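Local coordinates for protein cytochrome C-550 (Paracoccus versutus, PDB 2BH4) that probably shuttles single electrons between redox partners through its covalently bound heme c, here with one axial iron ligand exchanged, at residues K10-C15 with H19-P24; T27-G32 with V112-Q117. The protein carries 1 engineered substitution. All blocks are in the same frame, centred on the assembly; numbering follows the deposited sequence.

Contact 1 (K10-C15 with H19-P24); sequences KEFNKC and HMVQAP. With HEC (heme c), chain B.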
ATOM      1  N   LYS A  10       1.319  14.519  -5.206  1.00 19.19           N
ATOM      2  CA  LYS A  10       2.509  14.712  -6.038  1.00 20.43           C
ATOM      3  C   LYS A  10       3.525  13.590  -5.845  1.00 21.20           C
ATOM      4  O   LYS A  10       4.027  13.062  -6.823  1.00 20.80           O
ATOM      5  CB  LYS A  10       3.171  16.073  -5.761  1.00 21.27           C
ATOM      6  CG  LYS A  10       2.243  17.236  -5.879  1.00 27.43           C
ATOM      7  CD  LYS A  10       3.058  18.500  -5.731  1.00 27.43           C
ATOM      8  CE  LYS A  10       2.353  19.581  -5.001  1.00 33.81           C
ATOM      9  NZ  LYS A  10       3.374  20.575  -4.570  1.00 33.15           N
ATOM     10  N   GLU A  11       3.775  13.191  -4.597  1.00 19.67           N
ATOM     11  CA  GLU A  11       4.727  12.126  -4.309  1.00 21.30           C
ATOM     12  C   GLU A  11       4.291  10.792  -4.884  1.00 18.44           C
ATOM     13  O   GLU A  11       5.123   9.963  -5.207  1.00 18.71           O
ATOM     14  CB  GLU A  11       4.986  12.010  -2.813  1.00 23.84           C
ATOM     15  CG  GLU A  11       5.916  13.076  -2.311  1.00 31.34           C
ATOM     16  CD  GLU A  11       7.296  12.950  -2.928  1.00 35.83           C
ATOM     17  OE1 GLU A  11       7.946  11.906  -2.716  1.00 33.68           O
ATOM     18  OE2 GLU A  11       7.712  13.876  -3.659  1.00 38.72           O
ATOM     19  N   PHE A  12       2.986  10.618  -5.077  1.00 16.97           N
ATOM     20  CA  PHE A  12       2.436   9.410  -5.650  1.00 17.66           C
ATOM     21  C   PHE A  12       2.893   9.223  -7.091  1.00 16.04           C
ATOM     22  O   PHE A  12       2.742   8.129  -7.631  1.00 16.92           O
ATOM     23  CB  PHE A  12       0.900   9.384  -5.529  1.00 16.44           C
ATOM     24  CG  PHE A  12       0.298   8.038  -5.780  1.00 16.41           C
ATOM     25  CD1 PHE A  12       0.242   7.097  -4.767  1.00 16.22           C
ATOM     26  CD2 PHE A  12      -0.166   7.700  -7.038  1.00 16.27           C
ATOM     27  CE1 PHE A  12      -0.290   5.839  -5.011  1.00 18.01           C
ATOM     28  CE2 PHE A  12      -0.675   6.441  -7.299  1.00 18.72           C
ATOM     29  CZ  PHE A  12      -0.737   5.508  -6.296  1.00 16.86           C
ATOM     30  N   ASN A  13       3.446  10.258  -7.725  1.00 17.92           N
ATOM     31  CA  ASN A  13       4.053  10.047  -9.040  1.00 19.21           C
ATOM     32  C   ASN A  13       5.177   8.988  -9.009  1.00 18.98           C
ATOM     33  O   ASN A  13       5.457   8.358 -10.022  1.00 21.35           O
ATOM     34  CB  ASN A  13       4.535  11.367  -9.659  1.00 20.80           C
ATOM     35  CG  ASN A  13       3.385  12.311 -10.019  1.00 27.00           C
ATOM     36  OD1 ASN A  13       2.247  11.892 -10.279  1.00 29.89           O
ATOM     37  ND2 ASN A  13       3.684  13.607 -10.017  1.00 32.32           N
ATOM     38  N   LYS A  14       5.776   8.758  -7.849  1.00 17.69           N
ATOM     39  CA  LYS A  14       6.782   7.672  -7.664  1.00 18.03           C
ATOM     40  C   LYS A  14       6.172   6.286  -7.513  1.00 19.35           C
ATOM     41  O   LYS A  14       6.920   5.288  -7.447  1.00 21.76           O
ATOM     42  CB  LYS A  14       7.611   7.954  -6.431  1.00 20.43           C
ATOM     43  CG  LYS A  14       8.496   9.164  -6.566  1.00 20.55           C
ATOM     44  CD  LYS A  14       9.133   9.554  -5.265  1.00 24.05           C
ATOM     45  CE  LYS A  14       9.877  10.875  -5.422  1.00 28.15           C
ATOM     46  NZ  LYS A  14       8.944  12.007  -5.596  1.00 36.14           N
ATOM     47  N   CYS A  15       4.845   6.234  -7.367  1.00 15.67           N
ATOM     48  CA  CYS A  15       4.100   4.984  -7.204  1.00 15.15           C
ATOM     49  C   CYS A  15       3.304   4.574  -8.434  1.00 16.74           C
ATOM     50  O   CYS A  15       3.037   3.379  -8.630  1.00 15.20           O
ATOM     51  CB  CYS A  15       3.088   5.129  -6.057  1.00 14.34           C
ATOM     52  SG  CYS A  15       3.710   5.924  -4.563  1.00 15.09           S
ATOM     53  N   HIS A  19       1.153   1.312  -9.687  1.00 15.17           N
ATOM     54  CA  HIS A  19      -0.150   1.327  -9.042  1.00 14.55           C
ATOM     55  C   HIS A  19      -1.090   2.355  -9.627  1.00 16.38           C
ATOM     56  O   HIS A  19      -0.690   3.486  -9.915  1.00 19.24           O
ATOM     57  CB  HIS A  19       0.005   1.714  -7.565  1.00 14.12           C
ATOM     58  CG  HIS A  19       0.693   0.699  -6.701  1.00 13.23           C
ATOM     59  ND1 HIS A  19       0.052  -0.400  -6.166  1.00 13.21           N
ATOM     60  CD2 HIS A  19       1.942   0.695  -6.175  1.00 12.64           C
ATOM     61  CE1 HIS A  19       0.882  -1.043  -5.362  1.00 12.77           C
ATOM     62  NE2 HIS A  19       2.038  -0.397  -5.350  1.00 12.49           N
ATOM     63  N   MET A  20      -2.366   1.997  -9.709  1.00 16.07           N
ATOM     64  CA  MET A  20      -3.405   3.001  -9.947  1.00 16.89           C
ATOM     65  C   MET A  20      -4.190   3.267  -8.677  1.00 16.42           C
ATOM     66  O   MET A  20      -4.075   2.540  -7.695  1.00 16.02           O
ATOM     67  CB  MET A  20      -4.362   2.558 -11.044  1.00 19.08           C
ATOM     68  CG  MET A  20      -5.278   1.438 -10.644  1.00 19.80           C
ATOM     69  SD  MET A  20      -6.295   0.840 -11.995  1.00 23.11           S
ATOM     70  CE  MET A  20      -5.067   0.074 -13.026  1.00 21.84           C
ATOM     71  N   VAL A  21      -4.970   4.339  -8.721  1.00 16.67           N
ATOM     72  CA  VAL A  21      -5.984   4.632  -7.706  1.00 16.65           C
ATOM     73  C   VAL A  21      -7.260   4.828  -8.518  1.00 17.40           C
ATOM     74  O   VAL A  21      -7.439   5.862  -9.186  1.00 19.01           O
ATOM     75  CB  VAL A  21      -5.645   5.877  -6.872  1.00 16.50           C
ATOM     76  CG1 VAL A  21      -6.735   6.145  -5.839  1.00 17.86           C
ATOM     77  CG2 VAL A  21      -4.290   5.697  -6.183  1.00 16.38           C
ATOM     78  N   GLN A  22      -8.096   3.801  -8.512  1.00 18.33           N
ATOM     79  CA  GLN A  22      -9.321   3.776  -9.314  1.00 18.77           C
ATOM     80  C   GLN A  22     -10.508   3.365  -8.451  1.00 20.27           C
ATOM     81  O   GLN A  22     -10.488   2.339  -7.783  1.00 20.76           O
ATOM     82  CB  GLN A  22      -9.149   2.803 -10.484  1.00 20.44           C
ATOM     83  CG  GLN A  22     -10.247   2.895 -11.523  1.00 21.03           C
ATOM     84  CD  GLN A  22     -10.097   1.827 -12.591  1.00 21.72           C
ATOM     85  OE1 GLN A  22     -10.530   0.687 -12.418  1.00 26.66           O
ATOM     86  NE2 GLN A  22      -9.468   2.192 -13.698  1.00 27.19           N
ATOM     87  N   ALA A  23     -11.559   4.176  -8.472  1.00 21.21           N
ATOM     88  CA  ALA A  23     -12.731   3.892  -7.650  1.00 23.53           C
ATOM     89  C   ALA A  23     -13.524   2.668  -8.138  1.00 25.37           C
ATOM     90  O   ALA A  23     -13.367   2.253  -9.286  1.00 25.43           O
ATOM     91  CB  ALA A  23     -13.609   5.121  -7.582  1.00 22.82           C
ATOM     92  N   PRO A  24     -14.332   2.050  -7.252  1.00 27.62           N
ATOM     93  CA  PRO A  24     -15.100   0.856  -7.656  1.00 28.17           C
ATOM     94  C   PRO A  24     -15.977   1.044  -8.893  1.00 28.99           C
ATOM     95  O   PRO A  24     -16.279   0.052  -9.570  1.00 29.94           O
ATOM     96  CB  PRO A  24     -15.938   0.547  -6.411  1.00 28.88           C
ATOM     97  CG  PRO A  24     -15.105   1.077  -5.285  1.00 29.47           C
ATOM     98  CD  PRO A  24     -14.540   2.358  -5.825  1.00 28.27           C
TER
HETATM   99 FE   HEC B1123       3.630  -0.823  -4.126  1.00 13.40          FE
HETATM  100  CHA HEC B1123       2.127  -3.586  -2.840  1.00 13.33           C
HETATM  101  CHB HEC B1123       2.027   1.121  -1.819  1.00 13.25           C
HETATM  102  CHC HEC B1123       5.428   1.909  -5.153  1.00 13.10           C
HETATM  103  CHD HEC B1123       4.780  -2.580  -6.813  1.00 15.35           C
HETATM  104  NA  HEC B1123       2.337  -1.176  -2.625  1.00 13.86           N
HETATM  105  C1A HEC B1123       1.834  -2.394  -2.223  1.00 12.39           C
HETATM  106  C2A HEC B1123       0.967  -2.239  -1.089  1.00 12.39           C
HETATM  107  C3A HEC B1123       0.949  -0.927  -0.805  1.00 12.01           C
HETATM  108  C4A HEC B1123       1.806  -0.239  -1.759  1.00 12.02           C
HETATM  109  CMA HEC B1123       0.174  -0.259   0.333  1.00 13.75           C
HETATM  110  CAA HEC B1123       0.189  -3.373  -0.412  1.00 14.31           C
HETATM  111  CBA HEC B1123      -1.152  -3.482  -1.133  1.00 13.93           C
HETATM  112  CGA HEC B1123      -2.074  -4.586  -0.668  1.00 14.21           C
HETATM  113  O1A HEC B1123      -3.116  -4.806  -1.369  1.00 14.92           O
HETATM  114  O2A HEC B1123      -1.814  -5.240   0.378  1.00 14.17           O
HETATM  115  NB  HEC B1123       3.712   1.149  -3.592  1.00 12.34           N
HETATM  116  C1B HEC B1123       2.897   1.759  -2.663  1.00 12.49           C
HETATM  117  C2B HEC B1123       3.207   3.172  -2.654  1.00 12.70           C
HETATM  118  C3B HEC B1123       4.180   3.376  -3.533  1.00 12.82           C
HETATM  119  C4B HEC B1123       4.504   2.117  -4.174  1.00 12.23           C
HETATM  120  CMB HEC B1123       2.495   4.206  -1.768  1.00 14.21           C
HETATM  121  CAB HEC B1123       4.882   4.714  -3.844  1.00 15.02           C
HETATM  122  CBB HEC B1123       5.534   5.267  -2.778  1.00 14.11           C
HETATM  123  NC  HEC B1123       4.844  -0.401  -5.664  1.00 14.91           N
HETATM  124  C1C HEC B1123       5.533   0.751  -5.908  1.00 12.10           C
HETATM  125  C2C HEC B1123       6.317   0.612  -7.115  1.00 14.05           C
HETATM  126  C3C HEC B1123       6.156  -0.626  -7.598  1.00 15.28           C
HETATM  127  C4C HEC B1123       5.205  -1.267  -6.696  1.00 11.30           C
HETATM  128  CMC HEC B1123       7.193   1.743  -7.690  1.00 16.06           C
HETATM  129  CAC HEC B1123       6.767  -1.287  -8.865  1.00 17.48           C
HETATM  130  CBC HEC B1123       8.102  -1.241  -9.129  1.00 16.10           C
HETATM  131  ND  HEC B1123       3.489  -2.729  -4.720  1.00 12.70           N
HETATM  132  C1D HEC B1123       4.076  -3.261  -5.860  1.00 12.38           C
HETATM  133  C2D HEC B1123       3.903  -4.697  -5.866  1.00 14.09           C
HETATM  134  C3D HEC B1123       3.105  -5.003  -4.653  1.00 11.79           C
HETATM  135  C4D HEC B1123       2.884  -3.728  -3.959  1.00 13.56           C
HETATM  136  CMD HEC B1123       4.380  -5.730  -6.891  1.00 15.82           C
HETATM  137  CAD HEC B1123       2.724  -6.429  -4.209  1.00 13.34           C
HETATM  138  CBD HEC B1123       3.804  -6.771  -3.164  1.00 15.06           C
HETATM  139  CGD HEC B1123       3.934  -8.263  -2.872  1.00 16.16           C
HETATM  140  O1D HEC B1123       3.064  -9.037  -3.330  1.00 20.43           O
HETATM  141  O2D HEC B1123       4.884  -8.669  -2.155  1.00 20.67           O
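Phe12 and His19 meet with their side chains at about a right angle: the tip of the phenyl ring, CZ, lies 4.1 Å from His19 CB, leaving the imidazole to run on to the heme. The same CZ carries the closest apolar contact, 3.6 Å from Val21 CG2, which approaches the ring obliquely. This reach follows from the first torsion of Phe12, which sets CG anti to the backbone N (chi1 -165°) and carries the ring across to residues 19-21. Three residues further along the same segment, Cys15 CB sits 3.6 Å above one face of the Phe12 ring, displaced toward the rim. Val111 and Leu115 of helix 108-117 also touch this ring, which is buried. With the ring cut back to an alanine, Val21 CG2 and His19 CB would probably lose their aromatic neighbour and a gap would be likely to open between the two segments.

The polar link is a backbone hydrogen bond from His19 N to Cys15 O, 3.0 Å long with an N-H...O angle of 148°; the donor is tilted 16° from the carbonyl plane. It closes the turn between the thioether cysteine Cys15 and the iron ligand His19. Cys15 SG is covalently joined to the vinyl-derived heme atom CAB at 1.8 Å. His19 NE2 coordinates the heme iron, FE, at 2.0 Å. The imidazole thus meets the heme through its edge, while its other nitrogen, ND1, is hydrogen-bonded to Pro37 O. Lys100, the engineered ligand, also binds the iron.

Thioether attachment and histidine ligation are the signature of the CXXCH motif of c-type cytochromes. With both imidazole nitrogens engaged, rotation of the ring is restricted, and the carbonyl at ND1 is likely to increase electron donation to the iron.

Contact 2 (T27-G32 with V112-Q117); sequences TDIVKG and VAFLAQ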
ATOM      1  N   THR A  27     -13.826   4.999 -12.116  1.00 26.50           N
ATOM      2  CA  THR A  27     -13.255   6.323 -12.215  1.00 26.12           C
ATOM      3  C   THR A  27     -11.789   6.343 -11.780  1.00 24.48           C
ATOM      4  O   THR A  27     -11.477   5.969 -10.649  1.00 24.41           O
ATOM      5  CB  THR A  27     -14.016   7.292 -11.299  1.00 27.96           C
ATOM      6  OG1 THR A  27     -15.422   7.188 -11.544  1.00 31.35           O
ATOM      7  CG2 THR A  27     -13.583   8.695 -11.551  1.00 31.64           C
ATOM      8  N   ASP A  28     -10.908   6.806 -12.657  1.00 24.57           N
ATOM      9  CA  ASP A  28      -9.501   6.972 -12.314  1.00 24.62           C
ATOM     10  C   ASP A  28      -9.311   8.218 -11.458  1.00 25.08           C
ATOM     11  O   ASP A  28      -9.737   9.310 -11.835  1.00 28.27           O
ATOM     12  CB  ASP A  28      -8.610   7.107 -13.556  1.00 26.10           C
ATOM     13  CG  ASP A  28      -8.326   5.787 -14.241  1.00 28.83           C
ATOM     14  OD1 ASP A  28      -8.275   4.729 -13.572  1.00 29.74           O
ATOM     15  OD2 ASP A  28      -8.091   5.824 -15.478  1.00 35.54           O
ATOM     16  N   ILE A  29      -8.722   8.038 -10.282  1.00 22.77           N
ATOM     17  CA  ILE A  29      -8.222   9.156  -9.480  1.00 22.07           C
ATOM     18  C   ILE A  29      -6.806   9.421  -9.946  1.00 21.41           C
ATOM     19  O   ILE A  29      -6.431  10.568 -10.228  1.00 23.03           O
ATOM     20  CB  ILE A  29      -8.203   8.813  -7.990  1.00 22.42           C
ATOM     21  CG1 ILE A  29      -9.597   8.383  -7.533  1.00 27.62           C
ATOM     22  CG2 ILE A  29      -7.627   9.958  -7.165  1.00 22.30           C
ATOM     23  CD1 ILE A  29     -10.661   9.306  -7.859  1.00 29.97           C
ATOM     24  N   VAL A  30      -6.011   8.348  -9.986  1.00 20.48           N
ATOM     25  CA  VAL A  30      -4.692   8.388 -10.599  1.00 20.76           C
ATOM     26  C   VAL A  30      -4.595   7.225 -11.562  1.00 22.65           C
ATOM     27  O   VAL A  30      -4.645   6.078 -11.148  1.00 21.48           O
ATOM     28  CB  VAL A  30      -3.540   8.265  -9.565  1.00 21.54           C
ATOM     29  CG1 VAL A  30      -2.191   8.379 -10.261  1.00 23.38           C
ATOM     30  CG2 VAL A  30      -3.679   9.339  -8.497  1.00 24.34           C
ATOM     31  N   LYS A  31      -4.485   7.537 -12.846  1.00 21.97           N
ATOM     32  CA  LYS A  31      -4.228   6.530 -13.848  1.00 21.85           C
ATOM     33  C   LYS A  31      -2.824   5.995 -13.595  1.00 21.44           C
ATOM     34  O   LYS A  31      -1.875   6.769 -13.406  1.00 22.22           O
ATOM     35  CB  LYS A  31      -4.313   7.152 -15.244  1.00 23.72           C
ATOM     36  CG  LYS A  31      -4.046   6.201 -16.407  1.00 28.16           C
ATOM     37  CD  LYS A  31      -5.295   5.865 -17.202  1.00 35.29           C
ATOM     38  CE  LYS A  31      -4.950   5.481 -18.643  1.00 36.26           C
ATOM     39  NZ  LYS A  31      -3.666   4.735 -18.760  1.00 41.52           N
ATOM     40  N   GLY A  32      -2.689   4.675 -13.581  1.00 19.82           N
ATOM     41  CA  GLY A  32      -1.421   4.080 -13.252  1.00 19.26           C
ATOM     42  C   GLY A  32      -1.324   2.662 -13.740  1.00 19.28           C
ATOM     43  O   GLY A  32      -2.234   2.161 -14.404  1.00 20.75           O
ATOM     44  N   VAL A 112       0.597   8.688   2.479  1.00 15.35           N
ATOM     45  CA  VAL A 112      -0.423   7.923   3.191  1.00 15.83           C
ATOM     46  C   VAL A 112      -1.702   8.763   3.411  1.00 15.75           C
ATOM     47  O   VAL A 112      -2.820   8.248   3.348  1.00 16.16           O
ATOM     48  CB  VAL A 112       0.130   7.283   4.470  1.00 16.52           C
ATOM     49  CG1 VAL A 112      -0.978   6.647   5.303  1.00 18.95           C
ATOM     50  CG2 VAL A 112       1.211   6.233   4.107  1.00 17.77           C
ATOM     51  N   ALA A 113      -1.552  10.060   3.674  1.00 15.14           N
ATOM     52  CA  ALA A 113      -2.711  10.965   3.765  1.00 15.10           C
ATOM     53  C   ALA A 113      -3.491  11.021   2.448  1.00 14.90           C
ATOM     54  O   ALA A 113      -4.728  11.100   2.434  1.00 16.33           O
ATOM     55  CB  ALA A 113      -2.257  12.365   4.165  1.00 15.22           C
ATOM     56  N   PHE A 114      -2.757  10.986   1.334  1.00 14.60           N
ATOM     57  CA  PHE A 114      -3.392  10.960   0.019  1.00 15.27           C
ATOM     58  C   PHE A 114      -4.159   9.640  -0.128  1.00 15.28           C
ATOM     59  O   PHE A 114      -5.303   9.612  -0.592  1.00 15.18           O
ATOM     60  CB  PHE A 114      -2.349  11.156  -1.081  1.00 15.71           C
ATOM     61  CG  PHE A 114      -2.884  10.966  -2.464  1.00 15.94           C
ATOM     62  CD1 PHE A 114      -3.778  11.869  -3.010  1.00 16.02           C
ATOM     63  CD2 PHE A 114      -2.469   9.889  -3.235  1.00 16.62           C
ATOM     64  CE1 PHE A 114      -4.283  11.681  -4.287  1.00 20.44           C
ATOM     65  CE2 PHE A 114      -2.973   9.699  -4.526  1.00 16.98           C
ATOM     66  CZ  PHE A 114      -3.876  10.590  -5.045  1.00 19.26           C
ATOM     67  N   LEU A 115      -3.540   8.528   0.264  1.00 14.79           N
ATOM     68  CA  LEU A 115      -4.238   7.229   0.194  1.00 14.94           C
ATOM     69  C   LEU A 115      -5.484   7.220   1.084  1.00 14.34           C
ATOM     70  O   LEU A 115      -6.519   6.663   0.712  1.00 15.74           O
ATOM     71  CB  LEU A 115      -3.303   6.107   0.587  1.00 15.96           C
ATOM     72  CG  LEU A 115      -2.110   5.866  -0.342  1.00 18.85           C
ATOM     73  CD1 LEU A 115      -1.217   4.813   0.283  1.00 22.35           C
ATOM     74  CD2 LEU A 115      -2.542   5.509  -1.723  1.00 21.75           C
ATOM     75  N   ALA A 116      -5.393   7.852   2.252  1.00 13.82           N
ATOM     76  CA  ALA A 116      -6.532   7.925   3.171  1.00 14.56           C
ATOM     77  C   ALA A 116      -7.665   8.776   2.592  1.00 14.59           C
ATOM     78  O   ALA A 116      -8.834   8.468   2.758  1.00 15.03           O
ATOM     79  CB  ALA A 116      -6.096   8.448   4.514  1.00 15.92           C
ATOM     80  N   GLN A 117      -7.308   9.858   1.915  1.00 15.15           N
ATOM     81  CA  GLN A 117      -8.305  10.698   1.244  1.00 15.26           C
ATOM     82  C   GLN A 117      -9.126   9.877   0.257  1.00 14.56           C
ATOM     83  O   GLN A 117     -10.331  10.073   0.117  1.00 17.10           O
ATOM     84  CB  GLN A 117      -7.578  11.832   0.534  1.00 16.51           C
ATOM     85  CG  GLN A 117      -8.401  12.788  -0.245  1.00 18.83           C
ATOM     86  CD  GLN A 117      -7.540  13.900  -0.804  1.00 17.79           C
ATOM     87  OE1 GLN A 117      -7.689  15.073  -0.442  1.00 25.77           O
ATOM     88  NE2 GLN A 117      -6.580  13.526  -1.626  1.00 21.50           N
TER
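Apolar contact accounts for everything that passes between Val30 and Phe114. Val30 CG2 stands 3.7 Å from Phe114 CZ and 4.0 Å from Phe114 CE2; it meets the rim of the ring, close to the ring plane. Two torsions set up this meeting: Phe114 has CG anti to the backbone N (chi1 172°), which sends the ring out from the helix, and Val30 turns CG2 away from its own carbonyl carbon toward the ring end. Ile29 adds a looser touch from an oblique direction, with CG2 4.4 Å from Phe114 CZ. Val30 CA and Phe114 CA are 11.0 Å apart, a distance spanned by the two side chains, most of it by the phenyl.

Hydrogen bonding does not cross this interface; it orders each side separately. On the helix, Ala116 N bonds to Val112 O at 2.8 Å, within the regular run of helix 108-117. On the other side Val21 is paired with two successive residues, Ile29 and Val30, in the arrangement of a classic beta bulge, and both make backbone bonds with it. The bulge coincides with the corner at Ile29 and lets two consecutive residues direct their CB atoms toward the helix.

Ring and neighbouring-helix contacts frame the aromatic: Phe114 meets the ring of His118 with planes at about 70°, and touches Glu9 of helix 5-11. Val30, for its part, touches Phe12.

With no polar group linking the two segments, their association here rests on shape and dispersion, consistent with a small hydrophobic seam joining the C-terminal helix to the bulged loop.

From the N terminus, helix 5-11 leads into contact 1, which closes a short loop of three residues between 10-15 and 19-24. The chain then turns back through 27-32, the first half of contact 2, whose partner 112-117 follows after 79 intervening residues, beyond helices 57-65, 73-81 and 83-91. The two closures are in series, neither enclosing nor crossing the other, yet their centres are only about 5 Å apart. Segments 19-24 and 27-32 join them directly: Gln22 NE2 is 2.8 Å from Asp28 OD1, a probable hydrogen bond. Together they tie the heme-attachment region, the returning loop and C-terminal helix 108-117 into one side of the fold.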